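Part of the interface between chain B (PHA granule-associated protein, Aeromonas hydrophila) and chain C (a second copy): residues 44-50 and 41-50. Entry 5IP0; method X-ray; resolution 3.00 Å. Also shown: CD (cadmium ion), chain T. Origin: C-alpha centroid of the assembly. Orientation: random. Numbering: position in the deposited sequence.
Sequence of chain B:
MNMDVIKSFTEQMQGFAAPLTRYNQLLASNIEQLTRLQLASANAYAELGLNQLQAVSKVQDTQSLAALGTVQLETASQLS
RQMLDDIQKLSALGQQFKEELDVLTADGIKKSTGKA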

# COMPACT_ATOMS: atom_id res chain seq x y z
N ALA B 44 -1.55 -15.22 -18.13
CA ALA B 44 -2.51 -15.79 -19.07
C ALA B 44 -2.19 -15.35 -20.50
O ALA B 44 -2.00 -16.19 -21.39
N TYR B 45 -2.07 -14.03 -20.74
CA TYR B 45 -1.62 -13.57 -22.05
C TYR B 45 -0.34 -14.30 -22.45
O TYR B 45 -0.21 -14.77 -23.58
N ALA B 46 0.58 -14.43 -21.49
CA ALA B 46 1.90 -14.95 -21.83
C ALA B 46 1.79 -16.36 -22.39
O ALA B 46 2.50 -16.72 -23.34
N GLU B 47 0.85 -17.15 -21.87
CA GLU B 47 0.68 -18.49 -22.42
C GLU B 47 0.24 -18.41 -23.88
O GLU B 47 0.85 -19.03 -24.75
N LEU B 48 -0.77 -17.59 -24.16
CA LEU B 48 -1.21 -17.40 -25.54
C LEU B 48 -0.10 -16.86 -26.43
O LEU B 48 -0.16 -17.04 -27.65
N GLY B 49 0.92 -16.21 -25.85
CA GLY B 49 2.04 -15.76 -26.68
C GLY B 49 2.83 -16.92 -27.25
O GLY B 49 3.23 -16.90 -28.42
N LEU B 50 3.04 -17.97 -26.43
CA LEU B 50 3.77 -19.15 -26.88
C LEU B 50 3.00 -19.90 -27.97
O LEU B 50 3.60 -20.58 -28.81
N SER C 41 4.57 -4.87 -18.84
CA SER C 41 4.73 -6.28 -19.15
C SER C 41 3.44 -6.91 -19.69
O SER C 41 3.45 -7.51 -20.77
N ALA C 42 2.32 -6.75 -18.98
CA ALA C 42 1.08 -7.43 -19.39
C ALA C 42 0.65 -6.99 -20.78
O ALA C 42 0.25 -7.83 -21.61
N ASN C 43 0.74 -5.69 -21.06
CA ASN C 43 0.43 -5.18 -22.39
C ASN C 43 1.35 -5.77 -23.43
O ASN C 43 0.91 -6.19 -24.50
N ALA C 44 2.65 -5.82 -23.13
CA ALA C 44 3.62 -6.38 -24.07
C ALA C 44 3.36 -7.86 -24.35
O ALA C 44 3.69 -8.35 -25.43
N TYR C 45 2.77 -8.59 -23.40
CA TYR C 45 2.40 -9.97 -23.69
C TYR C 45 1.16 -10.02 -24.57
O TYR C 45 1.10 -10.81 -25.53
N ALA C 46 0.15 -9.19 -24.27
CA ALA C 46 -1.08 -9.22 -25.07
C ALA C 46 -0.80 -8.84 -26.52
O ALA C 46 -1.24 -9.53 -27.45
N GLU C 47 -0.08 -7.74 -26.75
CA GLU C 47 0.53 -7.54 -28.06
C GLU C 47 1.52 -8.67 -28.29
O GLU C 47 2.10 -9.20 -27.34
N LEU C 48 1.69 -9.07 -29.55
CA LEU C 48 2.51 -10.23 -29.92
C LEU C 48 1.76 -11.51 -29.55
O LEU C 48 1.80 -12.49 -30.31
N GLY C 49 1.05 -11.51 -28.42
CA GLY C 49 0.08 -12.56 -28.17
C GLY C 49 -0.98 -12.56 -29.25
O GLY C 49 -1.55 -13.62 -29.55
N LEU C 50 -1.28 -11.39 -29.82
CA LEU C 50 -2.19 -11.24 -30.95
C LEU C 50 -1.56 -11.76 -32.25
O LEU C 50 -1.12 -12.91 -32.33

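Two copies of one helix run in roughly the same direction here, their axes 31° apart and 8.0 Å distant at closest approach, and the contacts between their side chains are apolar. Y45(B) and Y45(C) both point their CA-to-CB bonds toward the partner, both with chi1 in the m well, and their CB atoms meet at 3.8 Å.

Aromatic contacts are reciprocal. The CB of A46(C) lies over one face of the Y45(B) ring, 4.1 Å from its centroid, and the CB of A46(B) covers a face of the Y45(C) ring, 4.3 Å from that centroid. Both are CH-pi contacts. Tyrosine offers a broad apolar ring face, and alanine suits the place because its lone methyl takes little room between the backbones. Y45(B) reaches further, to A42(C): its CE2 lies 4.3 Å from CB and its CD2 3.6 Å from the carbonyl O.

Where side chains are absent, the backbones themselves touch: without CB atoms, G49(B) and G49(C) can bring CA to CA at 4.0 Å.

No hydrogen bond crosses between the stretches; both tyrosine hydroxyls find partners elsewhere in the structure. E47(B), out of reach of the facing stretch, binds metal, as a carboxylate readily does: its OE2 lies 2.8 Å from the cadmium ion (CD, chain T).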

# COMPACT_ATOMS: atom_id res chain seq x y z
CB ALA B 44 -3.93 -15.41 -18.68
CB TYR B 45 -1.37 -12.06 -22.08
CG TYR B 45 -2.50 -11.18 -21.60
CD1 TYR B 45 -3.79 -11.35 -22.05
CD2 TYR B 45 -2.26 -10.17 -20.69
CE1 TYR B 45 -4.80 -10.56 -21.59
CE2 TYR B 45 -3.26 -9.37 -20.23
CZ TYR B 45 -4.53 -9.56 -20.68
OH TYR B 45 -5.52 -8.74 -20.20
CB ALA B 46 2.81 -14.90 -20.61
CB GLU B 47 -0.31 -19.29 -21.57
CG GLU B 47 0.11 -20.75 -21.43
CD GLU B 47 -0.26 -21.36 -20.09
OE1 GLU B 47 0.51 -21.20 -19.11
OE2 GLU B 47 -1.31 -22.03 -20.02
CB LEU B 48 -2.41 -16.46 -25.58
CG LEU B 48 -3.82 -17.01 -25.34
CD1 LEU B 48 -3.80 -18.41 -24.72
CD2 LEU B 48 -4.61 -16.04 -24.47
CB LEU B 50 4.06 -20.05 -25.68
CG LEU B 50 4.68 -21.44 -25.82
CD1 LEU B 50 5.85 -21.45 -26.80
CD2 LEU B 50 5.14 -21.95 -24.46
CB SER C 41 5.22 -6.99 -17.90
OG SER C 41 6.23 -7.92 -18.22
CB ALA C 42 -0.04 -7.15 -18.39
CB ASN C 43 0.53 -3.66 -22.41
CG ASN C 43 -0.60 -3.00 -21.66
OD1 ASN C 43 -1.70 -3.55 -21.59
ND2 ASN C 43 -0.33 -1.83 -21.09
CB ALA C 44 5.04 -6.16 -23.56
CB TYR C 45 2.17 -10.78 -22.40
CG TYR C 45 3.37 -10.89 -21.48
CD1 TYR C 45 4.61 -11.25 -21.96
CD2 TYR C 45 3.25 -10.63 -20.13
CE1 TYR C 45 5.69 -11.33 -21.12
CE2 TYR C 45 4.32 -10.71 -19.28
CZ TYR C 45 5.54 -11.06 -19.78
OH TYR C 45 6.61 -11.15 -18.92
CB ALA C 46 -2.13 -8.31 -24.45
CB GLU C 47 1.20 -6.17 -28.15
CG GLU C 47 0.37 -5.14 -28.93
CD GLU C 47 0.54 -3.71 -28.44
OE1 GLU C 47 -0.49 -3.03 -28.22
OE2 GLU C 47 1.69 -3.26 -28.28
CB LEU C 48 3.91 -10.16 -29.27
CG LEU C 48 4.87 -11.35 -29.12
CD1 LEU C 48 4.52 -12.22 -27.93
CD2 LEU C 48 4.98 -12.19 -30.40
CB LEU C 50 -2.59 -9.77 -31.10
CG LEU C 50 -3.22 -9.24 -32.39
CD1 LEU C 50 -4.44 -10.04 -32.89
CD2 LEU C 50 -3.55 -7.75 -32.23
CD CD T . 0.39 -24.23 -20.07